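Local coordinates for protein 2-dehydro-3-deoxy-D-arabinonate dehydratase (Sulfolobus solfataricus, PDB 2Q1A) that catalyses the magnesium-dependent removal of water from 2-dehydro-3-deoxy-D-arabinonate, giving 2,5-dioxopentanoate in a pentose oxidation pathway, at residues A[141-146]-A[254-259]; A[161-166]-A[272-277]. All coordinates share one frame; numbering follows the deposited sequence.

Contact 1 (A[141-146]-A[254-259]). With MG (magnesium ion), chain B; 2KT (2-ketobutyric acid), chain C.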
# COMPACT_ATOMS: atom_id res chain seq x y z
N LEU A 141 -9.07 -37.03 15.93
CA LEU A 141 -9.33 -36.61 17.30
C LEU A 141 -8.89 -35.17 17.56
O LEU A 141 -7.87 -34.73 17.03
CB LEU A 141 -8.61 -37.54 18.29
CG LEU A 141 -9.09 -38.98 18.48
CD1 LEU A 141 -8.23 -39.69 19.52
CD2 LEU A 141 -10.58 -39.04 18.87
N PRO A 142 -9.66 -34.42 18.37
CA PRO A 142 -9.19 -33.10 18.75
C PRO A 142 -8.18 -33.21 19.90
O PRO A 142 -8.34 -34.06 20.77
CB PRO A 142 -10.46 -32.40 19.22
CG PRO A 142 -11.34 -33.51 19.73
CD PRO A 142 -10.99 -34.74 18.95
N GLU A 143 -7.16 -32.37 19.89
CA GLU A 143 -6.19 -32.36 20.97
C GLU A 143 -6.24 -31.04 21.75
O GLU A 143 -5.76 -30.01 21.26
CB GLU A 143 -4.78 -32.69 20.45
CG GLU A 143 -4.65 -34.11 19.86
CD GLU A 143 -3.20 -34.49 19.50
OE1 GLU A 143 -2.99 -35.61 18.99
OE2 GLU A 143 -2.29 -33.66 19.72
N PRO A 144 -6.84 -31.06 22.95
CA PRO A 144 -6.95 -29.85 23.77
C PRO A 144 -5.60 -29.48 24.34
O PRO A 144 -4.99 -30.27 25.06
CB PRO A 144 -7.91 -30.27 24.89
CG PRO A 144 -7.82 -31.74 24.96
CD PRO A 144 -7.47 -32.23 23.58
N GLU A 145 -5.12 -28.28 24.02
CA GLU A 145 -3.77 -27.87 24.39
C GLU A 145 -3.71 -26.41 24.83
O GLU A 145 -4.44 -25.56 24.31
CB GLU A 145 -2.81 -28.10 23.23
CG GLU A 145 -2.82 -29.53 22.67
CD GLU A 145 -1.68 -29.82 21.71
OE1 GLU A 145 -1.71 -30.90 21.07
OE2 GLU A 145 -0.74 -28.99 21.59
N LEU A 146 -2.84 -26.13 25.79
CA LEU A 146 -2.47 -24.76 26.12
C LEU A 146 -1.42 -24.29 25.10
O LEU A 146 -0.47 -25.03 24.78
CB LEU A 146 -1.91 -24.66 27.54
CG LEU A 146 -1.35 -23.32 28.00
CD1 LEU A 146 -2.46 -22.30 28.22
CD2 LEU A 146 -0.51 -23.49 29.27
N THR A 254 1.50 -26.56 23.19
CA THR A 254 2.40 -27.28 24.10
C THR A 254 2.17 -28.78 24.32
O THR A 254 2.80 -29.38 25.20
CB THR A 254 2.47 -26.57 25.48
OG1 THR A 254 1.18 -26.63 26.11
CG2 THR A 254 2.87 -25.11 25.31
N GLY A 255 1.29 -29.40 23.53
CA GLY A 255 1.02 -30.84 23.67
C GLY A 255 -0.23 -31.16 24.49
O GLY A 255 -0.61 -30.40 25.38
N THR A 256 -0.86 -32.30 24.19
CA THR A 256 -2.10 -32.70 24.87
C THR A 256 -1.94 -33.82 25.90
O THR A 256 -1.00 -34.62 25.83
CB THR A 256 -3.20 -33.11 23.85
OG1 THR A 256 -4.47 -33.13 24.52
CG2 THR A 256 -2.93 -34.48 23.24
N ALA A 257 -2.87 -33.87 26.85
CA ALA A 257 -2.93 -34.94 27.84
C ALA A 257 -4.24 -35.73 27.77
O ALA A 257 -4.38 -36.78 28.40
CB ALA A 257 -2.73 -34.38 29.23
N ILE A 258 -5.21 -35.21 27.01
CA ILE A 258 -6.52 -35.84 26.89
C ILE A 258 -6.68 -36.53 25.54
O ILE A 258 -6.79 -35.87 24.50
CB ILE A 258 -7.68 -34.83 27.15
CG1 ILE A 258 -7.48 -34.11 28.49
CG2 ILE A 258 -9.02 -35.54 27.11
CD1 ILE A 258 -8.36 -32.90 28.70
N VAL A 259 -6.69 -37.86 25.57
CA VAL A 259 -6.75 -38.68 24.37
C VAL A 259 -7.96 -39.63 24.45
O VAL A 259 -7.90 -40.65 25.14
CB VAL A 259 -5.44 -39.50 24.17
CG1 VAL A 259 -5.46 -40.25 22.84
CG2 VAL A 259 -4.21 -38.60 24.25
MG MG B . -0.83 -32.20 19.77
C4 2KT C . 2.04 -35.58 18.37
C3 2KT C . 2.01 -35.38 19.64
C2 2KT C . 1.21 -34.46 20.00
O3 2KT C . 0.62 -33.76 19.18
C 2KT C . 0.99 -34.23 21.31
OXT 2KT C . 1.57 -34.93 22.17
O 2KT C . 0.19 -33.32 21.64
O HOH W 1 -6.68 -36.41 21.76
O HOH W 2 -4.36 -31.59 27.48
O HOH W 3 0.76 -30.73 20.17
O HOH W 4 -0.79 -28.29 26.79
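Thr254 grips the carbonyl oxygen of Leu146 twice: its backbone N donates to Leu146 O at 3.0 Å, and its hydroxyl OG1 at 2.7 Å. A chi1 of 65° sets that hydroxyl between the backbone N and the carbonyl carbon, where it can share an acceptor with its own amide. Gly255 N then donates to Glu145 OE2 at 2.8 Å, meeting it from well above the carboxylate plane. Thr253 OG1 also binds this oxygen, which is likely to fix the carboxylate with OE1 turned to the metal. Glycine suits the positive phi here, since a CB would jam against the carbonyl of Thr254. Glu143 OE2 and Glu145 OE1 bind magnesium at 2.1 and 2.0 Å; with Asp164 they form the Glu-X-Glu...Asp metal site of the FAH family, while 2-ketobutyrate chelates through O and O3. Arg89 holds the other oxygen of Glu143. Thr256 N donates to the ligand's O at 2.9 Å; its OG1, placed anti to the amide nitrogen (chi1 -164°), donates a hydrogen bond to Pro144 O from above the carbonyl plane, and its CG2 lies across Glu143. Replacing Thr256 by an alanine would probably deprive Pro144 O of its hydroxyl donor and open a gap beside the Glu143 carboxylate. Ile258 CB packs at 3.8 Å on Pro144 CG, their side chains crossing nearly perpendicularly, while water 1 bridges Ile258 O to Pro142 O. Val259 CG1 loosely meets Leu141 CD1.

Contact 2 (A[161-166]-A[272-277]). With MG (magnesium ion), chain B.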
# COMPACT_ATOMS: atom_id res chain seq x y z
N ILE A 161 -6.24 -21.07 24.06
CA ILE A 161 -6.64 -22.46 23.89
C ILE A 161 -6.41 -22.86 22.43
O ILE A 161 -6.86 -22.15 21.52
CB ILE A 161 -8.15 -22.66 24.20
CG1 ILE A 161 -8.46 -22.30 25.65
CG2 ILE A 161 -8.61 -24.07 23.82
CD1 ILE A 161 -9.86 -21.80 25.86
N MET A 162 -5.74 -23.98 22.21
CA MET A 162 -5.62 -24.52 20.85
C MET A 162 -6.13 -25.95 20.74
O MET A 162 -6.00 -26.75 21.67
CB MET A 162 -4.18 -24.43 20.31
CG MET A 162 -4.05 -24.78 18.82
SD MET A 162 -2.53 -24.21 18.01
CE MET A 162 -2.92 -22.50 17.67
N ASP A 163 -6.70 -26.24 19.58
CA ASP A 163 -7.09 -27.57 19.20
C ASP A 163 -6.15 -28.09 18.10
O ASP A 163 -6.28 -27.71 16.93
CB ASP A 163 -8.54 -27.54 18.73
CG ASP A 163 -9.12 -28.91 18.48
OD1 ASP A 163 -8.35 -29.90 18.45
OD2 ASP A 163 -10.35 -29.00 18.29
N ASP A 164 -5.21 -28.95 18.48
CA ASP A 164 -4.34 -29.61 17.51
C ASP A 164 -5.07 -30.80 16.86
O ASP A 164 -4.88 -31.96 17.22
CB ASP A 164 -3.00 -30.02 18.19
CG ASP A 164 -2.11 -30.88 17.29
OD1 ASP A 164 -2.21 -30.82 16.05
OD2 ASP A 164 -1.28 -31.63 17.85
N VAL A 165 -5.92 -30.48 15.88
CA VAL A 165 -6.71 -31.50 15.19
C VAL A 165 -5.80 -32.50 14.48
O VAL A 165 -4.96 -32.11 13.67
CB VAL A 165 -7.73 -30.84 14.21
CG1 VAL A 165 -8.71 -31.86 13.68
CG2 VAL A 165 -8.49 -29.71 14.91
N SER A 166 -5.95 -33.79 14.78
CA SER A 166 -5.04 -34.82 14.27
C SER A 166 -5.75 -36.03 13.64
O SER A 166 -6.57 -36.69 14.29
CB SER A 166 -4.10 -35.32 15.38
OG SER A 166 -3.59 -34.25 16.16
N VAL A 272 -16.95 -29.54 19.29
CA VAL A 272 -15.83 -29.70 20.21
C VAL A 272 -15.79 -28.48 21.12
O VAL A 272 -15.83 -27.35 20.64
CB VAL A 272 -14.49 -29.86 19.45
CG1 VAL A 272 -13.30 -29.84 20.40
CG2 VAL A 272 -14.48 -31.16 18.63
N GLU A 273 -15.72 -28.72 22.43
CA GLU A 273 -15.66 -27.65 23.41
C GLU A 273 -14.47 -27.84 24.34
O GLU A 273 -14.36 -28.86 25.02
CB GLU A 273 -16.94 -27.60 24.24
CG GLU A 273 -18.25 -27.64 23.45
CD GLU A 273 -19.48 -27.48 24.34
OE1 GLU A 273 -19.32 -27.26 25.57
OE2 GLU A 273 -20.61 -27.57 23.82
N ILE A 274 -13.59 -26.84 24.37
CA ILE A 274 -12.37 -26.92 25.16
C ILE A 274 -12.28 -25.77 26.16
O ILE A 274 -12.37 -24.61 25.78
CB ILE A 274 -11.11 -26.96 24.26
CG1 ILE A 274 -11.23 -28.08 23.21
CG2 ILE A 274 -9.86 -27.16 25.11
CD1 ILE A 274 -10.27 -27.97 22.05
N THR A 275 -12.11 -26.11 27.43
CA THR A 275 -12.07 -25.11 28.49
C THR A 275 -10.72 -25.11 29.19
O THR A 275 -10.20 -26.18 29.50
CB THR A 275 -13.21 -25.35 29.51
OG1 THR A 275 -14.47 -25.36 28.82
CG2 THR A 275 -13.24 -24.26 30.58
N ILE A 276 -10.16 -23.92 29.40
CA ILE A 276 -8.98 -23.74 30.25
C ILE A 276 -9.24 -22.60 31.23
O ILE A 276 -9.78 -21.56 30.84
CB ILE A 276 -7.68 -23.46 29.45
CG1 ILE A 276 -7.38 -24.61 28.48
CG2 ILE A 276 -6.50 -23.24 30.39
CD1 ILE A 276 -6.11 -24.41 27.64
N SER A 277 -8.85 -22.81 32.49
CA SER A 277 -9.00 -21.82 33.56
C SER A 277 -8.45 -20.45 33.15
O SER A 277 -7.33 -20.35 32.63
CB SER A 277 -8.28 -22.28 34.84
OG SER A 277 -8.50 -23.65 35.11
MG MG B . -0.83 -32.20 19.77
O HOH W 3 0.76 -30.73 20.17
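Ile161 sits against two isoleucines of the facing strand, and here the packing is tight. Its CG2 meets Ile274 CG2 at 3.6 Å, while its CG1 lies along the CG1-CD1 arm of Ile276, 3.7 Å from CD1. In both pairs the side chains lie antiparallel, flank to flank. With CG1 anti to the carbonyl carbon (chi1 -62°), the two branches of Ile161 divide between the two neighbours, a task suited to a beta-branched residue. Farther along, contact thins: Asp163 touches Ile274 CD1 through CB at 3.8 Å, and its OD2 only brushes Val272 CG1. The other oxygen, OD1, accepts a weak hydrogen bond from Glu143 N. Glu273 and Thr275 point away from strand 161-164 on the more open face of their strand, where polar side chains are tolerated. Segments 161-164 and 272-276 run 139° apart in N-to-C direction, their axes 7.9 Å apart at closest approach, held by side chains rather than backbone pairing. Asp164 takes no part in this packing; its OD2 binds magnesium and accepts a hydrogen bond from Lys182, and its OD1 pairs with Lys118. Such face-to-face layering of sheets, with a metal-binding carboxylate just beyond the packed residues, is consistent with the beta-sandwich roll of the FAH fold.

Overall arrangement
From the N terminus, the chain first lays down 141-146 on strand 140-150, then turns back antiparallel through 161-166 on strand 156-167. These neighbours pair by backbone hydrogen bonds, such as Glu145 N to Met162 O, and bring their carboxylates to one magnesium ion. After nearly ninety residues, 254-259 follows strand 250-253 and closes contact 1. Segment 272-277 comes next and closes contact 2, so the two closures cross rather than nest. Contact 1 ties the strand of the two metal-binding glutamates to the loop carrying Thr256; contact 2 fastens the strand of Asp164 to the five-stranded sheet containing strand 271-276. Their centres lie about 7 Å apart, with water 3 common to both.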